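Local coordinates for FAD dependent oxidoreductase (PDB 6PXS), which oxidises iminodiacetate with a bound FAD cofactor, as an iminodiacetate oxidase of the DadA oxidoreductase family, at residues A8-S14 / L155-L160; Y17-R21 / L71-L75; G225-H229 / G279-L284; N247-M251 / G262-E266. All coordinates share one frame; numbering follows the deposited sequence.

Contact 1 of 4, residues A8-S14 / L155-L160; sequences AGILGAS and LAASML. With FAD (flavin-adenine dinucleotide), chain E.
Ala13 and Ile10 pack against Ala156 and its neighbours where the first helix of a Rossmann-type dinucleotide-binding fold meets helix 152-164. Gly9 and Gly12 fit the GxGxxG pattern of that fold, and Gly9 is the N-cap. The two helical segments run nearly parallel, 23° between axes 8.6 Å apart, a spacing consistent with small Ala13 and Ala156 at the interface. Ala13 directs its CB at the partner, 4.1 Å from Ala156 CB and 3.7 Å from Leu160 CG. Ile10 works in two directions: with CG1 anti to the backbone N (chi1 -173°), its CD1 reaches across to Ala156 CB at 3.7 Å and on to Leu155 CD2, whereas CG2 turns to O5' of FAD, where the ribityl chain joins the phosphate. Met159 runs extended past the other flank, its SD alongside CA and CB of Ser14. Leu160 reaches back from Ala13 to Ala8, its CD1 4.1 Å from Ala8 CB, and touches Ile28 of strand 26-29. Replacing Leu160 with an alanine would probably open a gap between the helices beside the CB atoms of Ala8 and Ala13. On the cofactor side, Leu11 N gives FAD O2P a long, weak hydrogen bond of 3.5 Å at 164°.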
# COMPACT_ATOMS: atom_id res chain seq x y z
N ALA A 8 -9.59 21.91 -0.47
CA ALA A 8 -8.40 22.35 0.25
C ALA A 8 -7.13 21.87 -0.43
O ALA A 8 -6.22 21.36 0.23
CB ALA A 8 -8.44 21.86 1.70
N GLY A 9 -7.06 22.01 -1.75
CA GLY A 9 -5.83 21.79 -2.46
C GLY A 9 -4.88 22.95 -2.24
O GLY A 9 -5.01 23.73 -1.30
N ILE A 10 -3.90 23.06 -3.13
CA ILE A 10 -2.94 24.14 -3.01
C ILE A 10 -3.65 25.49 -3.13
O ILE A 10 -3.23 26.47 -2.50
CB ILE A 10 -1.82 24.00 -4.06
CG1 ILE A 10 -0.72 25.04 -3.81
CG2 ILE A 10 -2.38 24.17 -5.47
CD1 ILE A 10 -0.01 24.87 -2.49
N LEU A 11 -4.72 25.55 -3.91
CA LEU A 11 -5.39 26.83 -4.14
C LEU A 11 -6.33 27.18 -2.98
O LEU A 11 -6.27 28.28 -2.44
CB LEU A 11 -6.15 26.80 -5.46
CG LEU A 11 -6.77 28.12 -5.91
CD1 LEU A 11 -5.71 29.21 -6.04
CD2 LEU A 11 -7.51 27.94 -7.23
N GLY A 12 -7.20 26.24 -2.60
CA GLY A 12 -8.06 26.48 -1.46
C GLY A 12 -7.28 26.66 -0.17
O GLY A 12 -7.72 27.39 0.72
N ALA A 13 -6.12 26.00 -0.05
CA ALA A 13 -5.32 26.15 1.16
C ALA A 13 -4.63 27.51 1.20
O ALA A 13 -4.54 28.13 2.27
CB ALA A 13 -4.28 25.02 1.23
N SER A 14 -4.15 27.99 0.06
CA SER A 14 -3.53 29.31 0.03
C SER A 14 -4.55 30.39 0.34
O SER A 14 -4.26 31.34 1.08
CB SER A 14 -2.89 29.56 -1.34
OG SER A 14 -2.33 30.86 -1.40
N LEU A 155 3.60 21.81 1.12
CA LEU A 155 3.34 23.24 1.11
C LEU A 155 1.88 23.53 1.46
O LEU A 155 1.60 24.29 2.40
CB LEU A 155 3.69 23.83 -0.26
CG LEU A 155 3.45 25.33 -0.42
CD1 LEU A 155 4.23 26.11 0.63
CD2 LEU A 155 3.83 25.79 -1.81
N ALA A 156 0.95 22.92 0.73
CA ALA A 156 -0.46 23.15 1.01
C ALA A 156 -0.83 22.71 2.42
O ALA A 156 -1.70 23.32 3.05
CB ALA A 156 -1.32 22.41 -0.02
N ALA A 157 -0.18 21.67 2.93
CA ALA A 157 -0.44 21.23 4.29
C ALA A 157 -0.02 22.29 5.30
O ALA A 157 -0.77 22.61 6.23
CB ALA A 157 0.29 19.91 4.57
N SER A 158 1.18 22.84 5.14
CA SER A 158 1.68 23.83 6.09
C SER A 158 0.80 25.08 6.09
O SER A 158 0.52 25.64 7.16
CB SER A 158 3.12 24.19 5.76
OG SER A 158 3.96 23.05 5.90
N MET A 159 0.36 25.52 4.92
CA MET A 159 -0.53 26.67 4.85
C MET A 159 -1.79 26.43 5.67
O MET A 159 -2.20 27.28 6.48
CB MET A 159 -0.89 26.98 3.40
CG MET A 159 0.28 27.51 2.58
SD MET A 159 -0.27 28.38 1.11
CE MET A 159 1.11 28.07 0.01
N LEU A 160 -2.43 25.27 5.48
CA LEU A 160 -3.59 24.93 6.28
C LEU A 160 -3.26 24.95 7.77
O LEU A 160 -4.03 25.49 8.58
CB LEU A 160 -4.12 23.55 5.88
CG LEU A 160 -4.87 23.49 4.55
CD1 LEU A 160 -5.11 22.05 4.14
CD2 LEU A 160 -6.19 24.24 4.65
PA FAD E . -6.89 19.97 -6.06
O1A FAD E . -7.33 18.72 -6.74
O2A FAD E . -5.50 19.87 -5.42
O5B FAD E . -7.93 20.45 -5.00
C5B FAD E . -9.33 20.11 -5.10
C4B FAD E . -9.82 19.69 -3.74
O4B FAD E . -11.23 20.01 -3.62
C3B FAD E . -9.70 18.20 -3.45
O3B FAD E . -9.28 17.99 -2.10
C2B FAD E . -11.12 17.68 -3.69
O2B FAD E . -11.40 16.50 -2.94
C1B FAD E . -11.93 18.87 -3.18
N9A FAD E . -13.30 18.93 -3.69
C8A FAD E . -13.70 18.95 -4.99
N7A FAD E . -15.00 19.00 -5.15
C5A FAD E . -15.49 19.01 -3.85
C6A FAD E . -16.79 19.05 -3.33
N6A FAD E . -17.90 19.10 -4.08
N1A FAD E . -16.93 19.04 -1.98
C2A FAD E . -15.83 18.99 -1.22
N3A FAD E . -14.55 18.95 -1.61
C4A FAD E . -14.45 18.96 -2.94
N1 FAD E . 2.15 22.29 -11.07
C2 FAD E . 3.32 22.98 -11.03
O2 FAD E . 3.35 24.20 -10.84
N3 FAD E . 4.52 22.30 -11.19
C4 FAD E . 4.67 20.95 -11.40
O4 FAD E . 5.79 20.46 -11.53
C4X FAD E . 3.41 20.22 -11.45
N5 FAD E . 3.45 18.94 -11.64
C5X FAD E . 2.26 18.24 -11.69
C6 FAD E . 2.29 16.86 -11.90
C7 FAD E . 1.11 16.12 -11.94
C7M FAD E . 1.18 14.63 -12.17
C8 FAD E . -0.12 16.77 -11.79
C8M FAD E . -1.41 15.99 -11.84
C9 FAD E . -0.16 18.14 -11.58
C9A FAD E . 1.02 18.88 -11.52
N10 FAD E . 1.02 20.28 -11.31
C10 FAD E . 2.20 20.98 -11.27
C1' FAD E . -0.25 21.01 -11.15
C2' FAD E . -0.73 21.07 -9.70
O2' FAD E . -0.50 19.82 -9.05
C3' FAD E . -2.23 21.36 -9.69
O3' FAD E . -2.52 22.35 -10.66
C4' FAD E . -2.78 21.84 -8.34
O4' FAD E . -2.48 20.86 -7.35
C5' FAD E . -4.27 22.08 -8.40
O5' FAD E . -4.74 22.44 -7.08
P FAD E . -6.28 22.62 -6.80
O1P FAD E . -6.87 23.57 -7.85
O2P FAD E . -6.55 22.99 -5.39
O3P FAD E . -6.85 21.17 -7.10

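Contact 2 of 4, residues Y17-R21 / L71-L75; sequences YHLAR and LIEEL
The backbones of 17-21 and 71-75 stay well apart, with Tyr17 CA and Leu75 CA 10.2 Å from each other as the nearest such pair, so side chains must bridge the distance. Tyr17 does most of this. Its chi1 of 167° turns the ring away from the backbone N and toward helix 55-76, where it reaches two leucines one turn apart whose methyls approach obliquely from the same side of its plane: CE2 meets Leu71 CD1 at 3.8 Å, and CE1 meets Leu75 CD2 at 3.9 Å. Beyond them the phenol oxygen reaches Glu74, its OH 3.4 Å from Glu74 CG, the ring and carboxylate planes 61° apart. Arg21 lays its CD over the opposite face, 4.0 Å above the plane and displaced toward the rim, before bending at chi3 to bring its guanidinium to Glu74. That charged pair is a salt bridge in type, but NH1 and OE2 are modelled too close together for its length to be trusted. A serine in place of Tyr17 would probably leave a gap between the helices and strip Leu71 and Leu75 of their aromatic partner. Helix 152-164 packs against both helices, Met159 touching Tyr17 and Leu71, while Pro341 of helix 336-352 adjoins Leu71.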
# COMPACT_ATOMS: atom_id res chain seq x y z
N TYR A 17 -5.12 30.29 3.97
CA TYR A 17 -3.94 30.80 4.66
C TYR A 17 -3.91 32.32 4.68
O TYR A 17 -3.51 32.92 5.68
CB TYR A 17 -2.69 30.24 3.98
CG TYR A 17 -1.40 30.93 4.38
CD1 TYR A 17 -0.77 30.63 5.59
CD2 TYR A 17 -0.80 31.86 3.55
CE1 TYR A 17 0.41 31.24 5.95
CE2 TYR A 17 0.38 32.49 3.91
CZ TYR A 17 0.98 32.17 5.11
OH TYR A 17 2.16 32.79 5.46
N HIS A 18 -4.33 32.96 3.59
CA HIS A 18 -4.28 34.42 3.53
C HIS A 18 -5.47 35.05 4.24
O HIS A 18 -5.33 36.09 4.90
CB HIS A 18 -4.22 34.89 2.08
CG HIS A 18 -2.94 34.55 1.39
ND1 HIS A 18 -2.71 33.32 0.80
CD2 HIS A 18 -1.81 35.27 1.19
CE1 HIS A 18 -1.50 33.30 0.27
NE2 HIS A 18 -0.93 34.48 0.49
N LEU A 19 -6.65 34.44 4.14
CA LEU A 19 -7.85 35.03 4.74
C LEU A 19 -7.79 34.98 6.26
O LEU A 19 -8.07 35.98 6.93
CB LEU A 19 -9.09 34.31 4.22
CG LEU A 19 -9.50 34.63 2.79
CD1 LEU A 19 -10.53 33.62 2.29
CD2 LEU A 19 -10.05 36.04 2.71
N ALA A 20 -7.44 33.82 6.82
CA ALA A 20 -7.48 33.67 8.27
C ALA A 20 -6.54 34.65 8.97
O ALA A 20 -6.82 35.08 10.09
CB ALA A 20 -7.11 32.24 8.66
N ARG A 21 -5.44 35.02 8.32
CA ARG A 21 -4.51 35.98 8.92
C ARG A 21 -5.08 37.39 8.96
O ARG A 21 -4.57 38.23 9.70
CB ARG A 21 -3.19 35.98 8.17
CG ARG A 21 -2.50 34.62 8.13
CD ARG A 21 -1.10 34.73 7.56
NE ARG A 21 -0.12 34.99 8.61
CZ ARG A 21 1.13 35.39 8.38
NH1 ARG A 21 1.55 35.60 7.14
NH2 ARG A 21 1.95 35.60 9.40
N LEU A 71 6.86 33.55 0.73
CA LEU A 71 6.07 32.51 1.38
C LEU A 71 6.95 31.59 2.23
O LEU A 71 6.58 31.24 3.36
CB LEU A 71 5.32 31.71 0.32
CG LEU A 71 4.25 30.73 0.78
CD1 LEU A 71 3.19 31.43 1.62
CD2 LEU A 71 3.62 30.08 -0.44
N ILE A 72 8.11 31.19 1.70
CA ILE A 72 8.96 30.24 2.41
C ILE A 72 9.36 30.80 3.77
O ILE A 72 9.31 30.10 4.79
CB ILE A 72 10.20 29.89 1.56
CG1 ILE A 72 9.78 29.17 0.27
CG2 ILE A 72 11.17 29.04 2.36
CD1 ILE A 72 9.10 27.83 0.49
N GLU A 73 9.77 32.07 3.81
CA GLU A 73 10.15 32.68 5.08
C GLU A 73 8.93 32.90 5.96
O GLU A 73 8.99 32.65 7.17
CB GLU A 73 10.87 34.01 4.83
CG GLU A 73 12.19 33.87 4.07
CD GLU A 73 13.24 33.11 4.86
OE1 GLU A 73 13.12 33.04 6.10
OE2 GLU A 73 14.18 32.58 4.23
N GLU A 74 7.83 33.37 5.38
CA GLU A 74 6.61 33.55 6.16
C GLU A 74 6.22 32.27 6.87
O GLU A 74 5.88 32.28 8.06
CB GLU A 74 5.48 34.04 5.25
CG GLU A 74 4.59 35.11 5.85
CD GLU A 74 3.64 35.72 4.84
OE1 GLU A 74 3.97 35.74 3.64
OE2 GLU A 74 2.55 36.17 5.25
N LEU A 75 6.27 31.14 6.16
CA LEU A 75 5.96 29.86 6.78
C LEU A 75 7.08 29.42 7.72
O LEU A 75 6.82 28.83 8.78
CB LEU A 75 5.72 28.80 5.71
CG LEU A 75 4.44 28.94 4.90
CD1 LEU A 75 4.49 28.05 3.66
CD2 LEU A 75 3.22 28.59 5.75

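Contact 3 of 4, residues G225-H229 / G279-L284; sequences GQIIH and GQLEVL
Ile228 pushes its CD1 into the surface of helix 277-290, overlapping Val283 CG1 at 3.6 Å and Leu284 CD2 at 3.8 Å. Its extended chain explains the reach: CG1 stands anti to the carbonyl carbon (chi1 -67°) and CD1 continues outward. The Ile228 and Val283 side chains lie alongside, pointing opposite ways, and Val283 CG2 also comes within 4.0 Å of Gln226 O. Two residues earlier on the same face of the strand, Gln226 extends over the start of the helix segment, its NE2 3.9 Å from Gly279 CA, a close approach made possible by the missing side chain there. Gln226 OE1 lies 3.8 Å from Gln280 CG, and the two amide planes are 39° apart. Neither amide bonds to the other: Gln226 NE2 is hydrogen-bonded to Thr276 and Glu266, Gln280 OE1 to Thr302. Gln280 NE2 makes a weak hydrogen bond to His299 of the second subunit, whose Leu281 packs on Leu284. The intervening Ile227 faces away, on the side where it touches Ala42 of the FAD site. The axes of 279-284 and 225-229 cross at -54° on one face of an antiparallel sheet, with FAD touching Gly225, consistent with the sheet-based substrate-binding domain of DAO-family flavoenzymes.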
# COMPACT_ATOMS: atom_id res chain seq x y z
N GLY A 225 -2.77 12.45 -14.79
CA GLY A 225 -1.33 12.51 -14.87
C GLY A 225 -0.66 11.51 -13.95
O GLY A 225 -0.92 11.49 -12.75
N GLN A 226 0.21 10.67 -14.51
CA GLN A 226 0.96 9.68 -13.74
C GLN A 226 2.40 10.17 -13.58
O GLN A 226 3.03 10.58 -14.56
CB GLN A 226 0.93 8.32 -14.43
CG GLN A 226 -0.47 7.85 -14.79
CD GLN A 226 -0.49 6.47 -15.41
OE1 GLN A 226 0.30 5.60 -15.03
NE2 GLN A 226 -1.38 6.26 -16.36
N ILE A 227 2.91 10.11 -12.36
CA ILE A 227 4.23 10.63 -12.02
C ILE A 227 4.97 9.57 -11.22
O ILE A 227 4.40 8.98 -10.29
CB ILE A 227 4.13 11.96 -11.25
CG1 ILE A 227 5.52 12.55 -11.00
CG2 ILE A 227 3.39 11.76 -9.93
CD1 ILE A 227 5.48 13.98 -10.50
N ILE A 228 6.23 9.34 -11.56
CA ILE A 228 7.03 8.26 -10.97
C ILE A 228 7.99 8.84 -9.95
O ILE A 228 8.58 9.91 -10.17
CB ILE A 228 7.79 7.48 -12.06
CG1 ILE A 228 6.79 6.72 -12.95
CG2 ILE A 228 8.79 6.52 -11.43
CD1 ILE A 228 7.43 6.03 -14.13
N HIS A 229 8.17 8.13 -8.84
CA HIS A 229 9.10 8.51 -7.79
C HIS A 229 10.17 7.43 -7.67
O HIS A 229 9.85 6.25 -7.48
CB HIS A 229 8.37 8.69 -6.45
CG HIS A 229 7.50 9.90 -6.40
ND1 HIS A 229 7.67 10.90 -5.47
CD2 HIS A 229 6.46 10.29 -7.18
CE1 HIS A 229 6.76 11.84 -5.66
NE2 HIS A 229 6.02 11.50 -6.70
N GLY A 279 1.16 4.53 -19.61
CA GLY A 279 1.50 5.76 -18.91
C GLY A 279 2.86 5.69 -18.24
O GLY A 279 3.64 6.64 -18.30
N GLN A 280 3.16 4.56 -17.61
CA GLN A 280 4.45 4.41 -16.94
C GLN A 280 5.58 4.17 -17.94
O GLN A 280 6.69 4.66 -17.74
CB GLN A 280 4.38 3.26 -15.93
CG GLN A 280 3.54 3.59 -14.72
CD GLN A 280 3.81 2.68 -13.55
OE1 GLN A 280 4.42 3.08 -12.56
NE2 GLN A 280 3.37 1.43 -13.65
N LEU A 281 5.31 3.43 -19.02
CA LEU A 281 6.33 3.23 -20.04
C LEU A 281 6.80 4.56 -20.61
O LEU A 281 8.00 4.82 -20.70
CB LEU A 281 5.78 2.34 -21.16
CG LEU A 281 6.70 2.10 -22.36
CD1 LEU A 281 7.95 1.34 -21.95
CD2 LEU A 281 5.97 1.35 -23.46
N GLU A 282 5.86 5.43 -20.98
CA GLU A 282 6.22 6.71 -21.57
C GLU A 282 7.14 7.51 -20.65
O GLU A 282 8.13 8.09 -21.09
CB GLU A 282 4.97 7.51 -21.90
CG GLU A 282 4.10 6.89 -22.99
CD GLU A 282 2.81 7.66 -23.21
OE1 GLU A 282 2.04 7.27 -24.12
OE2 GLU A 282 2.57 8.65 -22.49
N VAL A 283 6.82 7.53 -19.35
CA VAL A 283 7.63 8.29 -18.41
C VAL A 283 9.01 7.65 -18.26
O VAL A 283 10.03 8.35 -18.25
CB VAL A 283 6.91 8.40 -17.05
CG1 VAL A 283 7.80 9.11 -16.04
CG2 VAL A 283 5.59 9.13 -17.21
N LEU A 284 9.06 6.32 -18.16
CA LEU A 284 10.34 5.65 -18.00
C LEU A 284 11.24 5.89 -19.21
O LEU A 284 12.45 6.11 -19.06
CB LEU A 284 10.12 4.15 -17.78
CG LEU A 284 9.50 3.76 -16.43
CD1 LEU A 284 9.11 2.29 -16.43
CD2 LEU A 284 10.46 4.05 -15.29

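Contact 4 of 4, residues N247-M251 / G262-E266; sequences NSYYM and GATRE. With FAD (flavin-adenine dinucleotide), chain E.
Tyr250 and Gly262 face each other at the open end of the beta hairpin formed by strands 251-254 and 258-261, next to the flavin ring of FAD. The loop segments run roughly antiparallel, with Tyr250 CA and Gly262 CA 4.2 Å from each other. Gly262 CA sits over the centre of the Tyr250 ring, 3.6 Å from its centroid and only 5° off the normal, a well-centred CH-pi contact. Tyr250 can fold back over the glycine because its CG lies between the backbone N and the carbonyl carbon (chi1 53°), a crowded position. The backbone bond Gly262 N to Tyr250 O is modelled very short, and its length is doubtful. The phenol end of Tyr250 points to the cofactor, OH lying 3.5 Å from FAD N5, while Ala263 CB packs at 3.6 Å on FAD C7M, so each loop contributes a residue to the flavin pocket. At the outer side, the Arg265 guanidinium presents its edge to the chain: NE gives Ser248 O a nearly straight but weak hydrogen bond, 3.4 Å at 169°. Its NH1 lies at the Tyr250 ring edge, not over a face. Asn247 shapes the loop through an Asx turn, OD1 accepting from Tyr249 N at 3.1 Å, with the donor well above the carbonyl plane. Tyr249 leans on Glu282 and Ala286 of helix 277-290, Arg307 of strand 298-310 touches Ala263 and Arg265, and Thr264 pairs through its backbone with Gln226 of strand 220-231.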
# COMPACT_ATOMS: atom_id res chain seq x y z
N ASN A 247 10.21 18.54 -23.64
CA ASN A 247 9.49 17.56 -24.44
C ASN A 247 8.25 17.07 -23.70
O ASN A 247 7.84 15.92 -23.86
CB ASN A 247 10.38 16.38 -24.80
CG ASN A 247 10.84 15.61 -23.58
OD1 ASN A 247 10.68 16.06 -22.45
ND2 ASN A 247 11.42 14.43 -23.81
N SER A 248 7.64 17.93 -22.89
CA SER A 248 6.49 17.63 -22.04
C SER A 248 6.88 16.79 -20.82
O SER A 248 6.02 16.54 -19.97
CB SER A 248 5.38 16.90 -22.80
OG SER A 248 5.76 15.57 -23.12
N TYR A 249 8.13 16.36 -20.72
CA TYR A 249 8.61 15.59 -19.58
C TYR A 249 9.66 16.40 -18.83
O TYR A 249 10.11 17.46 -19.27
CB TYR A 249 9.20 14.24 -20.04
CG TYR A 249 8.19 13.36 -20.75
CD1 TYR A 249 7.26 12.62 -20.02
CD2 TYR A 249 8.15 13.28 -22.13
CE1 TYR A 249 6.34 11.81 -20.66
CE2 TYR A 249 7.23 12.47 -22.78
CZ TYR A 249 6.33 11.74 -22.04
OH TYR A 249 5.40 10.94 -22.67
N TYR A 250 10.05 15.88 -17.67
CA TYR A 250 10.94 16.58 -16.76
C TYR A 250 11.32 15.63 -15.64
O TYR A 250 10.90 14.47 -15.61
CB TYR A 250 10.28 17.85 -16.21
CG TYR A 250 8.93 17.61 -15.59
CD1 TYR A 250 8.81 17.24 -14.25
CD2 TYR A 250 7.77 17.74 -16.34
CE1 TYR A 250 7.57 17.02 -13.68
CE2 TYR A 250 6.52 17.53 -15.77
CZ TYR A 250 6.43 17.16 -14.44
OH TYR A 250 5.19 16.94 -13.88
N MET A 251 12.13 16.12 -14.71
CA MET A 251 12.48 15.35 -13.52
C MET A 251 13.22 16.25 -12.55
O MET A 251 13.88 17.21 -12.96
CB MET A 251 13.32 14.12 -13.87
CG MET A 251 14.66 14.43 -14.50
SD MET A 251 15.50 12.94 -15.07
CE MET A 251 17.15 13.58 -15.34
N GLY A 262 9.07 13.14 -15.04
CA GLY A 262 7.98 13.84 -15.69
C GLY A 262 6.71 13.04 -15.83
O GLY A 262 6.73 11.81 -15.88
N ALA A 263 5.58 13.74 -15.89
CA ALA A 263 4.27 13.12 -15.81
C ALA A 263 3.63 12.98 -17.19
O ALA A 263 4.06 13.58 -18.18
CB ALA A 263 3.35 13.92 -14.89
N THR A 264 2.58 12.17 -17.24
CA THR A 264 1.77 12.00 -18.44
C THR A 264 0.74 13.12 -18.53
O THR A 264 0.47 13.83 -17.56
CB THR A 264 1.07 10.64 -18.43
OG1 THR A 264 0.18 10.56 -17.31
CG2 THR A 264 2.08 9.51 -18.35
N ARG A 265 0.15 13.27 -19.72
CA ARG A 265 -0.86 14.30 -19.97
C ARG A 265 -1.97 13.65 -20.79
O ARG A 265 -1.95 13.66 -22.02
CB ARG A 265 -0.25 15.50 -20.69
CG ARG A 265 0.80 16.21 -19.85
CD ARG A 265 1.69 17.14 -20.66
NE ARG A 265 2.79 17.63 -19.84
CZ ARG A 265 2.67 18.57 -18.90
NH1 ARG A 265 3.73 18.95 -18.20
NH2 ARG A 265 1.49 19.13 -18.66
N GLU A 266 -2.95 13.09 -20.08
CA GLU A 266 -3.98 12.24 -20.68
C GLU A 266 -5.28 13.02 -20.78
O GLU A 266 -6.01 13.17 -19.79
CB GLU A 266 -4.15 10.96 -19.85
CG GLU A 266 -2.87 10.14 -19.74
CD GLU A 266 -3.03 8.91 -18.85
OE1 GLU A 266 -2.16 8.69 -17.98
OE2 GLU A 266 -4.02 8.17 -19.03
PA FAD E . -6.89 19.97 -6.06
O1A FAD E . -7.33 18.72 -6.74
O2A FAD E . -5.50 19.87 -5.42
O5B FAD E . -7.93 20.45 -5.00
C5B FAD E . -9.33 20.11 -5.10
C4B FAD E . -9.82 19.69 -3.74
O4B FAD E . -11.23 20.01 -3.62
C3B FAD E . -9.70 18.20 -3.45
O3B FAD E . -9.28 17.99 -2.10
C2B FAD E . -11.12 17.68 -3.69
O2B FAD E . -11.40 16.50 -2.94
C1B FAD E . -11.93 18.87 -3.18
N9A FAD E . -13.30 18.93 -3.69
C8A FAD E . -13.70 18.95 -4.99
N7A FAD E . -15.00 19.00 -5.15
C5A FAD E . -15.49 19.01 -3.85
C6A FAD E . -16.79 19.05 -3.33
N6A FAD E . -17.90 19.10 -4.08
N1A FAD E . -16.93 19.04 -1.98
C2A FAD E . -15.83 18.99 -1.22
N3A FAD E . -14.55 18.95 -1.61
C4A FAD E . -14.45 18.96 -2.94
N1 FAD E . 2.15 22.29 -11.07
C2 FAD E . 3.32 22.98 -11.03
O2 FAD E . 3.35 24.20 -10.84
N3 FAD E . 4.52 22.30 -11.19
C4 FAD E . 4.67 20.95 -11.40
O4 FAD E . 5.79 20.46 -11.53
C4X FAD E . 3.41 20.22 -11.45
N5 FAD E . 3.45 18.94 -11.64
C5X FAD E . 2.26 18.24 -11.69
C6 FAD E . 2.29 16.86 -11.90
C7 FAD E . 1.11 16.12 -11.94
C7M FAD E . 1.18 14.63 -12.17
C8 FAD E . -0.12 16.77 -11.79
C8M FAD E . -1.41 15.99 -11.84
C9 FAD E . -0.16 18.14 -11.58
C9A FAD E . 1.02 18.88 -11.52
N10 FAD E . 1.02 20.28 -11.31
C10 FAD E . 2.20 20.98 -11.27
C1' FAD E . -0.25 21.01 -11.15
C2' FAD E . -0.73 21.07 -9.70
O2' FAD E . -0.50 19.82 -9.05
C3' FAD E . -2.23 21.36 -9.69
O3' FAD E . -2.52 22.35 -10.66
C4' FAD E . -2.78 21.84 -8.34
O4' FAD E . -2.48 20.86 -7.35
C5' FAD E . -4.27 22.08 -8.40
O5' FAD E . -4.74 22.44 -7.08
P FAD E . -6.28 22.62 -6.80
O1P FAD E . -6.87 23.57 -7.85
O2P FAD E . -6.55 22.99 -5.39
O3P FAD E . -6.85 21.17 -7.10

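How the contacts relate
The four contacts form two groups, one on the phosphate side of FAD and one at the flavin. Contacts 1 and 2 share helix 10-20, have centres 10 Å apart and touch through Met159 and Leu71; along the chain, contact 2 falls within the span bracketed by contact 1. Contacts 3 and 4 follow later, with centres 8 Å apart, contact 4 likewise lying within the span of contact 3; Gln226 N and Thr264 OG1, probably hydrogen-bonded at 2.8 Å, join them beside the antiparallel sheet. Contacts 1 and 4 do not touch, their centres about 24 Å apart, yet both meet FAD. The cofactor therefore runs from contact 1 to contact 4, while contact 2 lies farther from it.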